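Local coordinates for protein branched-chain-amino-acid aminotransferase (Pseudomonas aeruginosa, PDB 6NST) that probably transfers amino groups between leucine, isoleucine or valine and 2-oxoglutarate, using pyridoxal 5'-phosphate as cofactor, in branched-chain amino acid biosynthesis, at residues 140-145 and 265-270. The protein carries 1 engineered substitution. Sequence-based numbering, arbitrary orientation.
Sequences IKVRTS and REVDGR
Three backbone hydrogen bonds establish parallel pairing between 140-145 and 265-267, whose axes differ by 14° in direction. R265 N reaches I140 O at 3.2 Å, V142 N donates to E266 O from above the carbonyl plane, and D268 N closes on V142 O at 2.8 Å, in plane. V142 O is also approached by V267 CA in a CA-H...O contact (3.2 Å, 145° at H), and a water bridges this oxygen to E266 OE1 and G269 N.

Past the last strand pair, the D268 carboxylate takes over the pairing. D268 OD1 accepts T144 N at 2.6 Å and D268 OD2 accepts T144 OG1 at a very short 2.4 Å, both through syn lone pairs, so two bonds fix the carboxylate's rotation. Y247 OH is also hydrogen-bonded to D268 OD2, which probably favours the charged carboxylate.

On the K141/E266 face, the two side chains run alongside each other; K141 bends at chi3 (56°), bringing CE to 3.3 Å from E266 OE1, while a water hydrogen-bonded to E266 OE2 takes a weak bond from K141 NZ. K141 CG lies over one face of the R265 guanidinium. On the opposite face of the sheet, V142 CB meets V267 CG2 at 4.2 Å.

The type I' turn V267-R270, closed by V267 N to R270 O and R270 N to V267 O hydrogen bonds, makes a two-residue beta-hairpin from strand 262-267 to antiparallel strand 270-271, within the mixed sheet of this class-IV aminotransferase.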
# COMPACT_ATOMS: atom_id res chain seq x y z
N ILE A 140 -23.32 -14.00 -18.03
CA ILE A 140 -23.83 -13.46 -16.78
C ILE A 140 -23.45 -11.99 -16.67
O ILE A 140 -22.58 -11.49 -17.39
CB ILE A 140 -23.30 -14.25 -15.56
CG1 ILE A 140 -21.77 -14.16 -15.49
CG2 ILE A 140 -23.72 -15.70 -15.64
CD1 ILE A 140 -21.17 -14.85 -14.29
N LYS A 141 -24.11 -11.30 -15.74
CA LYS A 141 -23.77 -9.93 -15.40
C LYS A 141 -22.76 -9.92 -14.26
O LYS A 141 -22.89 -10.68 -13.30
CB LYS A 141 -25.01 -9.14 -14.98
CG LYS A 141 -25.97 -8.80 -16.11
CD LYS A 141 -27.15 -7.99 -15.59
CE LYS A 141 -26.69 -6.73 -14.86
NZ LYS A 141 -27.83 -5.92 -14.35
N VAL A 142 -21.77 -9.05 -14.36
CA VAL A 142 -20.68 -8.98 -13.39
C VAL A 142 -20.51 -7.53 -12.94
O VAL A 142 -20.47 -6.62 -13.77
CB VAL A 142 -19.37 -9.52 -13.97
CG1 VAL A 142 -18.22 -9.32 -13.00
CG2 VAL A 142 -19.51 -11.00 -14.31
N ARG A 143 -20.43 -7.33 -11.63
CA ARG A 143 -20.10 -6.04 -11.04
C ARG A 143 -18.80 -6.16 -10.26
O ARG A 143 -18.61 -7.13 -9.52
CB ARG A 143 -21.23 -5.54 -10.13
CG ARG A 143 -22.48 -5.12 -10.87
CD ARG A 143 -23.58 -4.70 -9.90
NE ARG A 143 -23.25 -3.47 -9.19
CZ ARG A 143 -23.42 -2.25 -9.68
NH1 ARG A 143 -23.92 -2.09 -10.90
NH2 ARG A 143 -23.09 -1.19 -8.96
N THR A 144 -17.91 -5.19 -10.44
CA THR A 144 -16.67 -5.18 -9.68
C THR A 144 -16.96 -4.97 -8.20
O THR A 144 -17.70 -4.05 -7.83
CB THR A 144 -15.73 -4.09 -10.20
OG1 THR A 144 -15.49 -4.29 -11.60
CG2 THR A 144 -14.41 -4.13 -9.45
N SER A 145 -16.39 -5.82 -7.36
CA SER A 145 -16.66 -5.77 -5.93
C SER A 145 -15.96 -4.59 -5.28
O SER A 145 -14.81 -4.28 -5.59
CB SER A 145 -16.20 -7.07 -5.26
OG SER A 145 -16.32 -6.98 -3.85
N ARG A 265 -20.89 -11.58 -20.16
CA ARG A 265 -21.34 -10.69 -21.22
C ARG A 265 -21.25 -9.22 -20.85
O ARG A 265 -21.22 -8.38 -21.75
CB ARG A 265 -22.78 -11.03 -21.62
CG ARG A 265 -23.80 -10.84 -20.52
CD ARG A 265 -25.20 -11.12 -21.04
NE ARG A 265 -26.19 -11.06 -19.97
CZ ARG A 265 -26.83 -9.95 -19.62
NH1 ARG A 265 -26.58 -8.81 -20.24
NH2 ARG A 265 -27.72 -9.99 -18.63
N GLU A 266 -21.20 -8.89 -19.56
CA GLU A 266 -21.26 -7.50 -19.12
C GLU A 266 -20.49 -7.35 -17.82
O GLU A 266 -20.59 -8.20 -16.93
CB GLU A 266 -22.71 -7.05 -18.92
CG GLU A 266 -22.88 -5.55 -18.78
CD GLU A 266 -24.24 -5.18 -18.21
OE1 GLU A 266 -24.57 -5.66 -17.10
OE2 GLU A 266 -24.97 -4.41 -18.86
N VAL A 267 -19.72 -6.27 -17.71
CA VAL A 267 -18.95 -5.96 -16.51
C VAL A 267 -19.16 -4.49 -16.19
O VAL A 267 -18.82 -3.62 -17.00
CB VAL A 267 -17.45 -6.26 -16.68
CG1 VAL A 267 -16.70 -5.94 -15.40
CG2 VAL A 267 -17.23 -7.71 -17.07
N ASP A 268 -19.71 -4.21 -15.01
CA ASP A 268 -19.94 -2.84 -14.54
C ASP A 268 -20.74 -2.04 -15.56
O ASP A 268 -20.46 -0.87 -15.82
CB ASP A 268 -18.62 -2.15 -14.22
CG ASP A 268 -17.87 -2.83 -13.10
OD1 ASP A 268 -18.53 -3.46 -12.24
OD2 ASP A 268 -16.62 -2.74 -13.06
N GLY A 269 -21.75 -2.68 -16.15
CA GLY A 269 -22.55 -2.06 -17.18
C GLY A 269 -21.89 -1.94 -18.54
O GLY A 269 -22.54 -1.49 -19.49
N ARG A 270 -20.62 -2.33 -18.67
CA ARG A 270 -19.93 -2.32 -19.95
C ARG A 270 -20.19 -3.63 -20.68
O ARG A 270 -19.89 -4.71 -20.15
CB ARG A 270 -18.42 -2.11 -19.79
CG ARG A 270 -17.98 -0.69 -19.53
CD ARG A 270 -18.15 -0.33 -18.07
NE ARG A 270 -17.64 1.01 -17.79
CZ ARG A 270 -17.73 1.60 -16.61
NH1 ARG A 270 -18.31 0.97 -15.59
NH2 ARG A 270 -17.25 2.82 -16.43
O HOH W 1 -26.98 -4.15 -16.86
O HOH W 2 -22.76 -5.27 -15.09